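Local coordinates for arginase (Glaciozyma antarctica, PDB 5YNL), which probably hydrolyses L-arginine to L-ornithine and urea, as arginases do, and is a cold-adapted enzyme of a psychrophilic yeast, at residues 50-55 with 167-172; 59-64 with 139-144; 88-91 with 96-99; 129-134 with 214-219. All coordinates share one frame; numbering follows the deposited sequence.

Interaction 1: 50-55 with 167-172; sequences PFLATP and KAYPEA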
# COMPACT_ATOMS: atom_id res chain seq x y z
N PRO A 50 -8.64 -11.76 -12.96
CA PRO A 50 -9.85 -12.52 -12.58
C PRO A 50 -10.76 -11.71 -11.67
O PRO A 50 -11.82 -12.19 -11.31
CB PRO A 50 -9.29 -13.72 -11.79
CG PRO A 50 -7.77 -13.45 -11.60
CD PRO A 50 -7.51 -12.04 -12.07
N PHE A 51 -10.34 -10.50 -11.29
CA PHE A 51 -11.07 -9.70 -10.31
C PHE A 51 -11.73 -8.44 -10.89
O PHE A 51 -12.89 -8.14 -10.57
CB PHE A 51 -10.13 -9.31 -9.16
CG PHE A 51 -9.40 -10.47 -8.55
CD1 PHE A 51 -10.10 -11.54 -7.99
CD2 PHE A 51 -8.01 -10.51 -8.54
CE1 PHE A 51 -9.42 -12.62 -7.43
CE2 PHE A 51 -7.33 -11.58 -7.99
CZ PHE A 51 -8.03 -12.64 -7.43
N LEU A 52 -11.00 -7.72 -11.74
CA LEU A 52 -11.43 -6.39 -12.22
C LEU A 52 -12.65 -6.38 -13.15
O LEU A 52 -13.01 -7.40 -13.72
CB LEU A 52 -10.27 -5.65 -12.89
CG LEU A 52 -9.47 -4.67 -12.04
CD1 LEU A 52 -9.69 -4.92 -10.57
CD2 LEU A 52 -7.98 -4.78 -12.36
N ALA A 53 -13.26 -5.20 -13.29
CA ALA A 53 -14.42 -5.01 -14.16
C ALA A 53 -14.01 -4.86 -15.62
O ALA A 53 -13.04 -4.14 -15.93
CB ALA A 53 -15.24 -3.80 -13.71
N THR A 54 -14.78 -5.53 -16.49
CA THR A 54 -14.48 -5.68 -17.91
C THR A 54 -14.27 -4.37 -18.65
O THR A 54 -13.53 -4.34 -19.64
CB THR A 54 -15.54 -6.53 -18.63
N PRO A 55 -14.98 -3.29 -18.24
CA PRO A 55 -14.42 -1.98 -18.61
C PRO A 55 -13.41 -1.44 -17.56
O PRO A 55 -13.83 -0.87 -16.55
CB PRO A 55 -15.66 -1.09 -18.76
CG PRO A 55 -16.75 -1.78 -18.00
CD PRO A 55 -16.43 -3.24 -17.99
N LYS A 167 -12.36 -5.66 2.85
CA LYS A 167 -13.81 -5.71 2.98
C LYS A 167 -14.36 -6.29 1.70
O LYS A 167 -15.22 -7.17 1.72
CB LYS A 167 -14.38 -4.30 3.19
CG LYS A 167 -15.89 -4.20 3.13
CD LYS A 167 -16.46 -3.78 4.47
CE LYS A 167 -15.75 -2.55 5.00
NZ LYS A 167 -15.85 -1.40 4.06
N ALA A 168 -13.85 -5.80 0.58
CA ALA A 168 -14.26 -6.28 -0.73
C ALA A 168 -13.51 -7.55 -1.13
O ALA A 168 -14.04 -8.38 -1.85
CB ALA A 168 -14.05 -5.21 -1.76
N TYR A 169 -12.27 -7.69 -0.68
CA TYR A 169 -11.51 -8.90 -0.97
C TYR A 169 -10.97 -9.50 0.33
O TYR A 169 -9.83 -9.21 0.72
CB TYR A 169 -10.35 -8.61 -1.94
CG TYR A 169 -10.77 -8.06 -3.28
CD1 TYR A 169 -11.39 -8.87 -4.23
CD2 TYR A 169 -10.53 -6.73 -3.62
CE1 TYR A 169 -11.77 -8.37 -5.46
CE2 TYR A 169 -10.90 -6.21 -4.86
CZ TYR A 169 -11.52 -7.04 -5.78
OH TYR A 169 -11.90 -6.55 -7.02
N PRO A 170 -11.79 -10.30 1.01
CA PRO A 170 -11.36 -10.94 2.26
C PRO A 170 -10.24 -11.93 2.01
O PRO A 170 -9.53 -12.29 2.93
CB PRO A 170 -12.61 -11.70 2.72
CG PRO A 170 -13.74 -10.99 2.08
CD PRO A 170 -13.22 -10.49 0.75
N GLU A 171 -10.10 -12.38 0.77
CA GLU A 171 -9.03 -13.31 0.46
C GLU A 171 -7.82 -12.64 -0.17
O GLU A 171 -6.97 -13.32 -0.77
CB GLU A 171 -9.56 -14.45 -0.43
CG GLU A 171 -10.66 -15.30 0.26
CD GLU A 171 -10.17 -15.94 1.55
OE1 GLU A 171 -8.94 -16.07 1.72
OE2 GLU A 171 -11.00 -16.31 2.40
N ALA A 172 -7.71 -11.32 -0.02
CA ALA A 172 -6.56 -10.60 -0.59
C ALA A 172 -5.28 -10.85 0.23
O ALA A 172 -5.34 -11.34 1.36
CB ALA A 172 -6.84 -9.12 -0.68
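Tyr169 reaches across to Phe51 with the outer half of its ring. The Tyr169 backbone directs CB toward 50-55, and chi1 -60°, with CG anti to its own carbonyl carbon, carries the ring on in that direction, while the main chain leaves helix 158-168 and enters the type I turn that ends at Ala172. Along the ring, CE1 is the first atom to meet the other segment, at 4.2 Å from Phe51 CB. The hydroxyl goes further: Tyr169 OH lies 3.9 Å from Phe51 CB and 4.5 Å from Leu52 CD1, an approach to carbon rather than to a polar partner within the contact. The aromatic rings have centroids 5.8 Å apart and planes at 64°, an oblique pairing. Pro50 CG lies above one face of the Phe51 ring, toward its rim. In the parallel alpha/beta fold of the arginase family, this joins the loop ahead of strand 57-63 to the link between helix 158-168 and strand 173-177. Pro280 and Val325 lie against both aromatic side chains, giving them a shared apolar floor. A long tyrosine suits the site because it bridges backbones whose nearest CA atoms, Phe51 and Tyr169, are 9.4 Å apart.

Interaction 2: 59-64 with 139-144; sequences GIVGCP and YAHASK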
# COMPACT_ATOMS: atom_id res chain seq x y z
N GLY A 59 -9.74 3.58 -9.76
CA GLY A 59 -10.31 4.44 -8.75
C GLY A 59 -9.22 5.28 -8.14
O GLY A 59 -8.12 4.78 -7.83
N ILE A 60 -9.48 6.57 -7.96
CA ILE A 60 -8.46 7.43 -7.40
C ILE A 60 -8.96 8.09 -6.13
O ILE A 60 -9.95 8.83 -6.15
CB ILE A 60 -7.99 8.49 -8.44
CG1 ILE A 60 -7.19 7.80 -9.55
CG2 ILE A 60 -7.15 9.57 -7.77
CD1 ILE A 60 -6.69 8.74 -10.59
N VAL A 61 -8.28 7.81 -5.01
CA VAL A 61 -8.60 8.51 -3.77
C VAL A 61 -7.36 9.16 -3.16
O VAL A 61 -6.38 8.48 -2.83
CB VAL A 61 -9.45 7.65 -2.74
CG1 VAL A 61 -10.10 6.42 -3.40
CG2 VAL A 61 -8.64 7.24 -1.53
N GLY A 62 -7.38 10.49 -3.08
CA GLY A 62 -6.27 11.21 -2.48
C GLY A 62 -6.62 11.60 -1.06
O GLY A 62 -7.75 12.00 -0.78
N CYS A 63 -5.65 11.47 -0.16
CA CYS A 63 -5.80 11.96 1.21
C CYS A 63 -4.51 12.61 1.71
O CYS A 63 -3.54 11.92 2.04
CB CYS A 63 -6.23 10.83 2.14
SG CYS A 63 -5.98 11.24 3.90
N PRO A 64 -4.51 13.94 1.80
CA PRO A 64 -3.33 14.76 2.13
C PRO A 64 -2.92 14.71 3.61
O PRO A 64 -2.17 15.59 4.03
CB PRO A 64 -3.78 16.19 1.80
CG PRO A 64 -5.09 16.07 1.07
CD PRO A 64 -5.69 14.77 1.52
N TYR A 139 -13.54 1.31 -0.47
CA TYR A 139 -14.51 0.23 -0.69
C TYR A 139 -15.44 0.55 -1.85
O TYR A 139 -15.73 -0.32 -2.68
CB TYR A 139 -15.33 -0.11 0.56
CG TYR A 139 -16.34 -1.19 0.25
CD1 TYR A 139 -15.94 -2.51 0.08
CD2 TYR A 139 -17.68 -0.88 0.09
CE1 TYR A 139 -16.86 -3.50 -0.22
CE2 TYR A 139 -18.61 -1.87 -0.22
CZ TYR A 139 -18.19 -3.17 -0.37
OH TYR A 139 -19.10 -4.15 -0.67
N ALA A 140 -15.92 1.80 -1.89
CA ALA A 140 -16.78 2.28 -2.97
C ALA A 140 -16.19 1.92 -4.33
O ALA A 140 -16.83 1.27 -5.14
CB ALA A 140 -16.97 3.78 -2.86
N HIS A 141 -14.95 2.34 -4.55
CA HIS A 141 -14.21 1.93 -5.73
C HIS A 141 -14.00 0.41 -5.78
O HIS A 141 -14.24 -0.22 -6.81
CB HIS A 141 -12.87 2.68 -5.81
CG HIS A 141 -13.03 4.16 -5.99
ND1 HIS A 141 -13.14 4.74 -7.23
CD2 HIS A 141 -13.12 5.16 -5.09
CE1 HIS A 141 -13.27 6.05 -7.09
NE2 HIS A 141 -13.26 6.33 -5.80
N ALA A 142 -13.56 -0.18 -4.67
CA ALA A 142 -13.36 -1.63 -4.58
C ALA A 142 -14.62 -2.44 -4.94
O ALA A 142 -14.58 -3.37 -5.74
CB ALA A 142 -12.87 -2.02 -3.19
N SER A 143 -15.75 -2.08 -4.34
CA SER A 143 -17.00 -2.80 -4.59
C SER A 143 -17.55 -2.65 -6.01
O SER A 143 -18.72 -2.94 -6.25
CB SER A 143 -18.07 -2.34 -3.60
OG SER A 143 -18.41 -0.99 -3.86
N LYS A 144 -16.73 -2.20 -6.94
CA LYS A 144 -17.18 -1.93 -8.30
C LYS A 144 -16.27 -2.52 -9.37
O LYS A 144 -16.49 -2.31 -10.57
CB LYS A 144 -17.32 -0.42 -8.51
CG LYS A 144 -18.46 0.20 -7.74
CD LYS A 144 -18.41 1.72 -7.75
CE LYS A 144 -18.62 2.29 -9.13
NZ LYS A 144 -19.30 3.63 -9.08
O HOH W 1 -13.32 9.56 -5.69
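With chi1 at -64°, His141 swings its CG anti to its own carbonyl carbon and brings the imidazole down on strand 57-63; chi2 of -88° then turns the ring so that one face covers the backbone at Gly59 C and Ile60 N. The closest approach is made by His141 ND1, 3.2 Å from Gly59 CA. Having no side chain, glycine allows the ring to rest directly on the main chain. Further along the strand, Val61 offers a methyl: its CG1 is 3.7 Å from His141 CD2, meeting the ring obliquely as the two side chains pass in opposite directions. Helix 124-142 here lies over a parallel sheet, as part of a beta-alpha-beta crossover from strand 96-99 to strand 147-152 that passes over strand 57-63, the strand between them. Ile60 points to the other face of the sheet, where Leu87 and Ile90 of helix 86-92 receive it, a division that suits branched aliphatic residues in a strand covered on both sides. Each imidazole nitrogen has a polar partner. ND1 is hydrogen-bonded to the side chain of Gln146, which helps fix the ring's rotation. At the other nitrogen, a water in the plane of the ring stands 3.2 Å from His141 NE2 and gives a weak bond to the backbone, 3.5 Å from Ile60 O.

Interaction 3: 88-91 with 96-99; sequences NDIE and TVDF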
# COMPACT_ATOMS: atom_id res chain seq x y z
N ASN A 88 -4.04 11.64 -16.93
CA ASN A 88 -3.84 11.44 -18.36
C ASN A 88 -2.94 10.20 -18.65
O ASN A 88 -3.22 9.43 -19.58
CB ASN A 88 -3.26 12.72 -18.97
CG ASN A 88 -3.35 12.74 -20.48
OD1 ASN A 88 -4.41 12.99 -21.06
ND2 ASN A 88 -2.22 12.50 -21.13
N ASP A 89 -1.89 10.01 -17.86
CA ASP A 89 -1.05 8.82 -17.98
C ASP A 89 -1.86 7.54 -17.88
O ASP A 89 -1.70 6.62 -18.68
CB ASP A 89 0.04 8.80 -16.90
CG ASP A 89 1.15 9.80 -17.16
OD1 ASP A 89 1.22 10.32 -18.28
OD2 ASP A 89 1.95 10.04 -16.24
N ILE A 90 -2.75 7.51 -16.89
CA ILE A 90 -3.55 6.33 -16.60
C ILE A 90 -4.51 6.06 -17.76
O ILE A 90 -4.66 4.91 -18.22
CB ILE A 90 -4.32 6.51 -15.26
CG1 ILE A 90 -3.36 6.43 -14.07
CG2 ILE A 90 -5.39 5.46 -15.09
CD1 ILE A 90 -4.06 6.48 -12.70
N GLU A 91 -5.14 7.11 -18.26
CA GLU A 91 -6.04 7.01 -19.39
C GLU A 91 -5.32 6.57 -20.69
O GLU A 91 -5.84 5.75 -21.44
CB GLU A 91 -6.85 8.32 -19.55
CG GLU A 91 -8.15 8.33 -18.70
CD GLU A 91 -8.80 9.70 -18.52
OE1 GLU A 91 -8.11 10.74 -18.69
OE2 GLU A 91 -10.01 9.75 -18.18
N THR A 96 -9.98 3.72 -17.60
CA THR A 96 -10.94 4.80 -17.35
C THR A 96 -10.81 5.28 -15.91
O THR A 96 -10.65 4.47 -14.98
CB THR A 96 -12.40 4.41 -17.68
OG1 THR A 96 -12.63 4.62 -19.08
CG2 THR A 96 -13.39 5.27 -16.89
N VAL A 97 -10.86 6.60 -15.73
CA VAL A 97 -10.55 7.20 -14.44
C VAL A 97 -11.80 7.64 -13.68
O VAL A 97 -12.63 8.40 -14.20
CB VAL A 97 -9.56 8.36 -14.60
CG1 VAL A 97 -9.44 9.16 -13.31
CG2 VAL A 97 -8.20 7.81 -15.00
N ASP A 98 -11.92 7.15 -12.46
CA ASP A 98 -12.98 7.56 -11.56
C ASP A 98 -12.35 8.38 -10.44
O ASP A 98 -11.89 7.83 -9.44
CB ASP A 98 -13.68 6.33 -10.99
CG ASP A 98 -14.95 6.66 -10.25
OD1 ASP A 98 -15.53 7.74 -10.50
OD2 ASP A 98 -15.38 5.83 -9.41
N PHE A 99 -12.31 9.70 -10.64
CA PHE A 99 -11.79 10.66 -9.66
C PHE A 99 -12.85 11.71 -9.33
O PHE A 99 -13.46 12.28 -10.23
CB PHE A 99 -10.58 11.37 -10.25
CG PHE A 99 -9.93 12.34 -9.30
CD1 PHE A 99 -9.63 11.96 -7.99
CD2 PHE A 99 -9.60 13.62 -9.72
CE1 PHE A 99 -9.01 12.87 -7.11
CE2 PHE A 99 -8.99 14.52 -8.86
CZ PHE A 99 -8.70 14.15 -7.55
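Val97 is the residue through which strand 96-99 meets Ile90 and Glu91 of the preceding helix. Just before it, Thr96 comes nearest in backbone terms, its CA 5.7 Å from Glu91 CA, but its side chain turns away from the helix, which suits a polar residue at an exposed position. At Val97 the direction reverses. With chi1 at 169°, CG2 is left anti to the carbonyl carbon, facing the helix, and this single methyl makes the closest contacts. It stands 3.7 Å from Ile90 CG2, and also 3.7 Å from Glu91 CG; the side chains of Ile90 and Glu91 each cross that of Val97 at about a right angle. The pair forms part of a beta-alpha-beta unit: helix 86-92, with helix 77-83 before it, belongs to the connection from strand 57-63 to strand 96-99, which run parallel as neighbours, 96-99 at the edge of the sheet within this chain. Ile90, buried, also packs on Ala58 of strand 57-63, so it covers both neighbouring strands. Glu91 differs in character. Its extended chain lends its aliphatic part to the valine, and OE2 lies 3.9 Å from Val97 CB, an approach to carbon by a residue exposed at the protein surface. Next in the strand, Asp98 leaves the helix for the opposite face of the sheet, and Phe99 returns to pack on Leu87.

Interaction 4: 129-134 with 214-219; sequences RVTKDV and PEFSWI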
# COMPACT_ATOMS: atom_id res chain seq x y z
N ARG A 129 -11.25 9.32 12.21
CA ARG A 129 -12.18 9.94 11.26
C ARG A 129 -11.67 9.82 9.82
O ARG A 129 -12.34 9.25 8.96
CB ARG A 129 -12.46 11.40 11.64
N VAL A 130 -10.47 10.34 9.56
CA VAL A 130 -9.88 10.32 8.22
C VAL A 130 -9.69 8.91 7.64
O VAL A 130 -9.98 8.66 6.47
CB VAL A 130 -8.55 11.12 8.18
CG1 VAL A 130 -7.54 10.54 9.16
CG2 VAL A 130 -7.97 11.13 6.78
N THR A 131 -9.21 7.98 8.47
CA THR A 131 -8.97 6.61 8.01
C THR A 131 -10.29 5.91 7.67
O THR A 131 -10.33 5.07 6.77
CB THR A 131 -8.14 5.77 9.02
OG1 THR A 131 -8.74 5.84 10.32
CG2 THR A 131 -6.72 6.29 9.10
N LYS A 132 -11.36 6.26 8.39
CA LYS A 132 -12.68 5.70 8.11
C LYS A 132 -13.16 6.27 6.79
O LYS A 132 -13.68 5.54 5.94
CB LYS A 132 -13.67 6.01 9.24
CG LYS A 132 -15.05 5.35 9.12
CD LYS A 132 -16.04 5.99 10.11
CE LYS A 132 -17.35 5.21 10.29
NZ LYS A 132 -18.13 5.72 11.46
N ASP A 133 -12.97 7.57 6.61
CA ASP A 133 -13.27 8.25 5.35
C ASP A 133 -12.60 7.52 4.18
O ASP A 133 -13.25 7.16 3.20
CB ASP A 133 -12.84 9.73 5.45
CG ASP A 133 -12.50 10.35 4.10
OD1 ASP A 133 -11.35 10.19 3.63
OD2 ASP A 133 -13.39 11.02 3.53
N VAL A 134 -11.30 7.25 4.32
CA VAL A 134 -10.57 6.53 3.29
C VAL A 134 -11.10 5.11 3.11
O VAL A 134 -11.32 4.68 1.98
CB VAL A 134 -9.06 6.50 3.60
CG1 VAL A 134 -8.33 5.58 2.61
CG2 VAL A 134 -8.49 7.92 3.58
N PRO A 214 -11.61 1.19 21.56
CA PRO A 214 -12.26 2.45 21.93
C PRO A 214 -12.95 3.04 20.70
O PRO A 214 -13.80 2.38 20.10
CB PRO A 214 -11.09 3.33 22.36
CG PRO A 214 -9.94 2.86 21.46
CD PRO A 214 -10.22 1.41 21.08
N GLU A 215 -12.56 4.25 20.31
CA GLU A 215 -13.14 4.90 19.13
C GLU A 215 -12.59 4.37 17.80
O GLU A 215 -12.66 5.05 16.78
CB GLU A 215 -12.98 6.42 19.22
N PHE A 216 -12.03 3.16 17.82
CA PHE A 216 -11.68 2.45 16.59
C PHE A 216 -12.55 1.19 16.47
O PHE A 216 -12.05 0.06 16.52
CB PHE A 216 -10.19 2.11 16.54
CG PHE A 216 -9.32 3.25 16.05
CD1 PHE A 216 -9.13 3.46 14.69
CD2 PHE A 216 -8.67 4.09 16.95
CE1 PHE A 216 -8.32 4.49 14.23
CE2 PHE A 216 -7.86 5.13 16.51
CZ PHE A 216 -7.69 5.33 15.14
N SER A 217 -13.85 1.40 16.31
CA SER A 217 -14.83 0.32 16.31
C SER A 217 -15.07 -0.20 14.90
O SER A 217 -15.21 -1.41 14.69
CB SER A 217 -16.15 0.81 16.93
OG SER A 217 -15.92 1.84 17.87
N TRP A 218 -15.12 0.72 13.94
CA TRP A 218 -15.31 0.40 12.52
C TRP A 218 -14.24 -0.55 11.98
O TRP A 218 -14.43 -1.17 10.93
CB TRP A 218 -15.34 1.67 11.69
CG TRP A 218 -14.06 2.43 11.76
CD1 TRP A 218 -13.69 3.33 12.72
CD2 TRP A 218 -12.96 2.36 10.84
NE1 TRP A 218 -12.43 3.82 12.46
CE2 TRP A 218 -11.96 3.24 11.31
CE3 TRP A 218 -12.72 1.64 9.67
CZ2 TRP A 218 -10.75 3.42 10.64
CZ3 TRP A 218 -11.51 1.82 9.00
CH2 TRP A 218 -10.55 2.70 9.49
N ILE A 219 -13.13 -0.67 12.68
CA ILE A 219 -12.06 -1.55 12.24
C ILE A 219 -12.26 -2.98 12.72
O ILE A 219 -12.24 -3.27 13.92
CB ILE A 219 -10.67 -1.06 12.70
CG1 ILE A 219 -10.32 0.25 11.98
CG2 ILE A 219 -9.61 -2.11 12.42
CD1 ILE A 219 -8.95 0.79 12.33
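Trp218 gives the most surface to this contact, laying its indole against Lys132 and pushing its outer edge toward Thr131. Its chi1 of 62° sets CG between the backbone N and the carbonyl carbon, and from there the ring projects over helix 124-142. Lys132 meets it on one face: its CA lies 3.9 Å from the centroid of the six-membered ring and only 10° off the normal, a CH-pi contact, while Lys132 CB comes to 3.9 Å from Trp218 CE2. Lysine suits the spot because its aliphatic stem can lie along an aromatic face while the extended chain runs on past it. Ile219 CG1 lies above the opposite face, toward its rim. At the ring's edge Thr131 OG1 approaches Trp218 CZ2 to 3.2 Å, near the plane; the hydroxyl is hydrogen-bonded to the helix backbone behind it, chiefly Val127 O, with Ser128 O also within bonding reach, which lets a small polar side chain be buried here. In the alpha/beta fold this joins a helix flanking the sheet to the loop between helix 198-202 and strand 228-233. Phe216 of that loop adds its own edge, with CE1 4.2 Å from Thr131 OG1. Trp218 NE1 is hydrogen-bonded to Ser128 OG on the same helix, and within the loop Ser217 OG donates to Pro214 O at 3.1 Å.

In the fold
Helix 124-142 connects interactions 2 and 4, whose centres are about 16 Å apart; between them Cys63 SG packs 3.5 Å from Val130 CG2. Interaction 3 lies about 13 Å from interaction 2, centre to centre, and is joined to it through the sheet, where Ile60 N probably bonds to Asp98 O at 3.1 Å. Interaction 1 touches interaction 2 at the C-terminal end of helix 124-142, with Ala168 CB 3.7 Å from Ala142 CB. Interactions 3 and 4, about 28 Å apart between centres, do not touch. Arginases generally hold paired manganese ions at the carboxy ends of their central strands; these contacts join helices, loops and strands of the surrounding framework.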